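Local coordinates for protein UTP-glucose-1-phosphate uridylyltransferase 2 (PDB 3GUE) that probably catalyses the reversible transfer of a uridylyl group from UTP to glucose 1-phosphate, giving UDP-glucose and diphosphate, at residues 44-52 against 277-288. Sequence-based numbering, arbitrary orientation.
Sequences TGYIPEKSI and VLRESAQCPKED. With UPG (uridine-5'-diphosphate-glucose), chain C.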
# COMPACT_ATOMS: atom_id res chain seq x y z
N THR A 44 -10.15 -1.85 -20.18
CA THR A 44 -10.73 -1.58 -18.85
C THR A 44 -9.72 -1.80 -17.72
O THR A 44 -9.87 -1.27 -16.61
CB THR A 44 -11.98 -2.43 -18.59
OG1 THR A 44 -11.61 -3.80 -18.55
CG2 THR A 44 -13.04 -2.21 -19.68
N GLY A 45 -8.70 -2.59 -18.03
CA GLY A 45 -7.76 -3.07 -17.03
C GLY A 45 -8.29 -4.22 -16.18
O GLY A 45 -7.63 -4.63 -15.21
N TYR A 46 -9.47 -4.74 -16.53
CA TYR A 46 -10.12 -5.72 -15.66
C TYR A 46 -9.59 -7.13 -15.80
O TYR A 46 -9.21 -7.57 -16.90
CB TYR A 46 -11.64 -5.77 -15.86
CG TYR A 46 -12.43 -4.57 -15.37
CD1 TYR A 46 -12.03 -3.83 -14.27
CD2 TYR A 46 -13.60 -4.21 -16.01
CE1 TYR A 46 -12.77 -2.74 -13.84
CE2 TYR A 46 -14.34 -3.14 -15.59
CZ TYR A 46 -13.92 -2.40 -14.51
OH TYR A 46 -14.69 -1.32 -14.13
N ILE A 47 -9.65 -7.86 -14.69
CA ILE A 47 -9.33 -9.28 -14.62
C ILE A 47 -10.60 -10.04 -14.19
O ILE A 47 -10.84 -10.21 -12.99
CB ILE A 47 -8.16 -9.53 -13.62
CG1 ILE A 47 -6.89 -8.83 -14.13
CG2 ILE A 47 -7.94 -11.05 -13.36
CD1 ILE A 47 -5.80 -8.69 -13.08
N PRO A 48 -11.44 -10.45 -15.16
CA PRO A 48 -12.72 -11.08 -14.83
C PRO A 48 -12.52 -12.45 -14.20
O PRO A 48 -11.60 -13.17 -14.60
CB PRO A 48 -13.42 -11.20 -16.19
CG PRO A 48 -12.66 -10.32 -17.10
CD PRO A 48 -11.26 -10.36 -16.62
N GLU A 49 -13.37 -12.78 -13.23
CA GLU A 49 -13.27 -14.05 -12.47
C GLU A 49 -13.05 -15.23 -13.39
O GLU A 49 -12.32 -16.16 -13.04
CB GLU A 49 -14.52 -14.28 -11.60
CG GLU A 49 -14.40 -15.45 -10.59
CD GLU A 49 -13.40 -15.15 -9.48
OE1 GLU A 49 -13.09 -13.96 -9.27
OE2 GLU A 49 -12.92 -16.11 -8.83
N LYS A 50 -13.66 -15.17 -14.57
CA LYS A 50 -13.63 -16.29 -15.49
C LYS A 50 -12.29 -16.45 -16.25
O LYS A 50 -12.08 -17.46 -16.97
CB LYS A 50 -14.83 -16.23 -16.42
CG LYS A 50 -16.12 -16.69 -15.73
CD LYS A 50 -17.25 -16.97 -16.71
CE LYS A 50 -18.57 -17.20 -15.98
NZ LYS A 50 -19.76 -17.33 -16.93
N SER A 51 -11.38 -15.50 -16.01
CA SER A 51 -10.05 -15.45 -16.65
C SER A 51 -8.96 -16.06 -15.76
O SER A 51 -7.81 -16.22 -16.18
CB SER A 51 -9.68 -14.01 -17.04
OG SER A 51 -9.33 -13.23 -15.90
N ILE A 52 -9.34 -16.38 -14.53
CA ILE A 52 -8.38 -16.84 -13.55
C ILE A 52 -8.90 -18.02 -12.74
O ILE A 52 -10.11 -18.31 -12.72
CB ILE A 52 -7.97 -15.71 -12.58
CG1 ILE A 52 -9.22 -15.03 -12.00
CG2 ILE A 52 -7.03 -14.72 -13.29
CD1 ILE A 52 -8.99 -14.31 -10.71
N VAL A 277 -0.94 -14.35 -11.25
CA VAL A 277 -1.51 -13.04 -11.54
C VAL A 277 -1.89 -12.35 -10.23
O VAL A 277 -2.29 -13.01 -9.25
CB VAL A 277 -2.73 -13.04 -12.56
CG1 VAL A 277 -2.65 -14.18 -13.59
CG2 VAL A 277 -4.07 -13.04 -11.85
N LEU A 278 -1.76 -11.04 -10.20
CA LEU A 278 -2.20 -10.25 -9.07
C LEU A 278 -3.46 -9.53 -9.51
O LEU A 278 -3.48 -8.86 -10.56
CB LEU A 278 -1.09 -9.28 -8.65
CG LEU A 278 -1.32 -8.25 -7.54
CD1 LEU A 278 -1.51 -8.92 -6.20
CD2 LEU A 278 -0.09 -7.28 -7.50
N ARG A 279 -4.56 -9.76 -8.82
CA ARG A 279 -5.76 -8.96 -9.11
C ARG A 279 -6.00 -7.93 -8.00
O ARG A 279 -6.38 -8.30 -6.88
CB ARG A 279 -6.98 -9.82 -9.32
CG ARG A 279 -8.19 -8.99 -9.75
CD ARG A 279 -9.37 -9.80 -10.11
NE ARG A 279 -9.83 -10.70 -9.06
CZ ARG A 279 -10.93 -11.44 -9.16
NH1 ARG A 279 -11.67 -11.35 -10.26
NH2 ARG A 279 -11.29 -12.27 -8.18
N GLU A 280 -5.76 -6.66 -8.34
CA GLU A 280 -5.99 -5.52 -7.43
C GLU A 280 -7.47 -5.15 -7.37
O GLU A 280 -8.24 -5.53 -8.24
CB GLU A 280 -5.20 -4.30 -7.88
CG GLU A 280 -3.67 -4.44 -7.80
CD GLU A 280 -3.15 -4.50 -6.38
OE1 GLU A 280 -3.10 -3.47 -5.68
OE2 GLU A 280 -2.75 -5.59 -5.99
N SER A 281 -7.85 -4.38 -6.35
CA SER A 281 -9.21 -3.82 -6.27
C SER A 281 -9.65 -3.11 -7.57
O SER A 281 -10.77 -3.32 -8.05
CB SER A 281 -9.28 -2.83 -5.11
OG SER A 281 -9.33 -3.50 -3.87
N ALA A 282 -8.77 -2.28 -8.11
CA ALA A 282 -9.03 -1.51 -9.32
C ALA A 282 -9.14 -2.37 -10.60
O ALA A 282 -9.56 -1.87 -11.65
CB ALA A 282 -7.96 -0.47 -9.50
N GLN A 283 -8.78 -3.64 -10.50
CA GLN A 283 -8.81 -4.56 -11.65
C GLN A 283 -10.03 -5.47 -11.57
O GLN A 283 -10.24 -6.33 -12.42
CB GLN A 283 -7.53 -5.39 -11.71
CG GLN A 283 -6.31 -4.62 -12.17
CD GLN A 283 -5.02 -5.40 -11.98
OE1 GLN A 283 -4.79 -5.97 -10.90
NE2 GLN A 283 -4.15 -5.41 -13.00
N CYS A 284 -10.83 -5.29 -10.53
CA CYS A 284 -11.97 -6.17 -10.31
C CYS A 284 -13.25 -5.51 -10.81
O CYS A 284 -13.66 -4.47 -10.27
CB CYS A 284 -12.08 -6.64 -8.85
SG CYS A 284 -13.48 -7.74 -8.55
N PRO A 285 -13.88 -6.10 -11.84
CA PRO A 285 -15.12 -5.59 -12.40
C PRO A 285 -16.23 -5.65 -11.37
O PRO A 285 -16.29 -6.59 -10.57
CB PRO A 285 -15.43 -6.56 -13.54
CG PRO A 285 -14.17 -7.25 -13.81
CD PRO A 285 -13.45 -7.33 -12.54
N LYS A 286 -17.11 -4.65 -11.40
CA LYS A 286 -18.22 -4.54 -10.46
C LYS A 286 -18.97 -5.89 -10.22
O LYS A 286 -19.16 -6.29 -9.07
CB LYS A 286 -19.16 -3.42 -10.94
CG LYS A 286 -20.40 -3.18 -10.10
CD LYS A 286 -21.39 -2.31 -10.85
CE LYS A 286 -22.81 -2.83 -10.68
NZ LYS A 286 -23.83 -1.75 -10.74
N GLU A 287 -19.34 -6.59 -11.29
CA GLU A 287 -20.06 -7.89 -11.22
C GLU A 287 -19.32 -8.99 -10.42
O GLU A 287 -19.93 -9.98 -9.99
CB GLU A 287 -20.41 -8.43 -12.62
CG GLU A 287 -20.59 -7.35 -13.73
CD GLU A 287 -19.25 -6.87 -14.27
OE1 GLU A 287 -18.98 -5.64 -14.21
OE2 GLU A 287 -18.44 -7.73 -14.70
N ASP A 288 -18.02 -8.80 -10.22
CA ASP A 288 -17.15 -9.79 -9.58
C ASP A 288 -16.76 -9.48 -8.14
O ASP A 288 -15.92 -10.18 -7.57
CB ASP A 288 -15.87 -10.00 -10.40
CG ASP A 288 -16.13 -10.69 -11.73
OD1 ASP A 288 -17.28 -11.12 -12.01
OD2 ASP A 288 -15.17 -10.79 -12.50
N1 UPG C . 2.14 4.59 -3.27
C2 UPG C . 3.25 5.17 -3.92
N3 UPG C . 3.05 5.64 -5.21
C4 UPG C . 1.84 5.56 -5.87
C5 UPG C . 0.74 4.96 -5.23
C6 UPG C . 0.88 4.47 -3.94
O2 UPG C . 4.37 5.32 -3.42
O4 UPG C . 1.78 6.03 -7.01
C1C UPG C . 2.30 4.06 -1.88
C2C UPG C . 1.28 4.42 -0.79
O2C UPG C . 1.56 5.71 -0.23
C3C UPG C . 1.57 3.31 0.21
C4C UPG C . 1.83 2.11 -0.68
O4C UPG C . 2.20 2.63 -1.99
O3C UPG C . 2.78 3.61 0.91
C5C UPG C . 0.54 1.24 -0.87
O5C UPG C . -0.48 1.88 -1.60
PA UPG C . -2.02 1.74 -1.17
O1A UPG C . -2.04 1.99 0.30
O2A UPG C . -2.91 2.51 -2.04
O3A UPG C . -2.28 0.13 -1.39
PB UPG C . -2.80 -0.62 -2.74
O1B UPG C . -1.93 -0.20 -3.85
O2B UPG C . -4.29 -0.51 -2.87
O3B UPG C . -2.54 -2.14 -2.29
C1' UPG C . -1.15 -2.58 -2.06
C2' UPG C . -0.85 -3.73 -3.02
C3' UPG C . -1.88 -4.83 -2.76
C4' UPG C . -1.75 -5.30 -1.30
C5' UPG C . -1.93 -4.11 -0.33
C6' UPG C . -1.50 -4.49 1.06
O2' UPG C . -0.94 -3.31 -4.39
O3' UPG C . -1.69 -5.87 -3.70
O4' UPG C . -2.70 -6.31 -1.02
O5' UPG C . -1.10 -2.97 -0.68
O6' UPG C . -2.03 -3.53 1.99
O HOH W 1 -8.54 -1.37 -13.98
O HOH W 2 -5.16 -4.64 -15.66
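The backbones of 44-52 and 277-288 come closest at Tyr-46 and Gln-283, where a single direct main-chain bond joins them, from Ile-47 N to Gln-283 O (2.8 Å, nearly straight at 169°). On one side of this bond, Pro-285 lies over the Tyr-46 ring, its CA 3.8 Å from the ring centroid in a CH-pi contact, while Ala-282 O sits at the ring's edge. On the other, Ile-47 lies alongside the aliphatic part of Arg-279, with its CB against CD, and sends CD1 on to the amide of Gln-283. Two waters complete the seam, one joining Thr-44 O to Ala-282 O, the other Gly-45 O to Gln-283 NE2.

Such a junction illustrates how a loop can be pinned to the end of a beta strand: here 275-280, an edge strand of a small antiparallel sheet in a GT-A-type nucleotidyltransferase, leads directly into the sugar site. Glu-280 takes hydrogen bonds from O2' and O3' of the glucose of UDP-glucose, and its backbone N donates to Gln-283 OE1 (2.8 Å), tying the strand end to the 3-10 turn 281-283, whose last residue takes the bond from Ile-47 N.

Arg-279 bridges two points of the loop, Ile-47 O and Glu-49 OE1. A bend at chi3 (56°) turns its guanidinium so that NH1 reaches Ile-47 O. NH2 forms a salt bridge with Glu-49, its N-H meeting the syn lone pair of OE1 (2.7 Å). Ile-52 CD1 covers one guanidinium face, 3.8 Å above it; His-258 is a further partner of NH2. The other Glu-49 oxygen is held by His-298 and Lys-297, whereas the Glu-49 backbone N donates to Asp-288 OD2 (2.8 Å) from above the plane of the Asp-288 carboxylate.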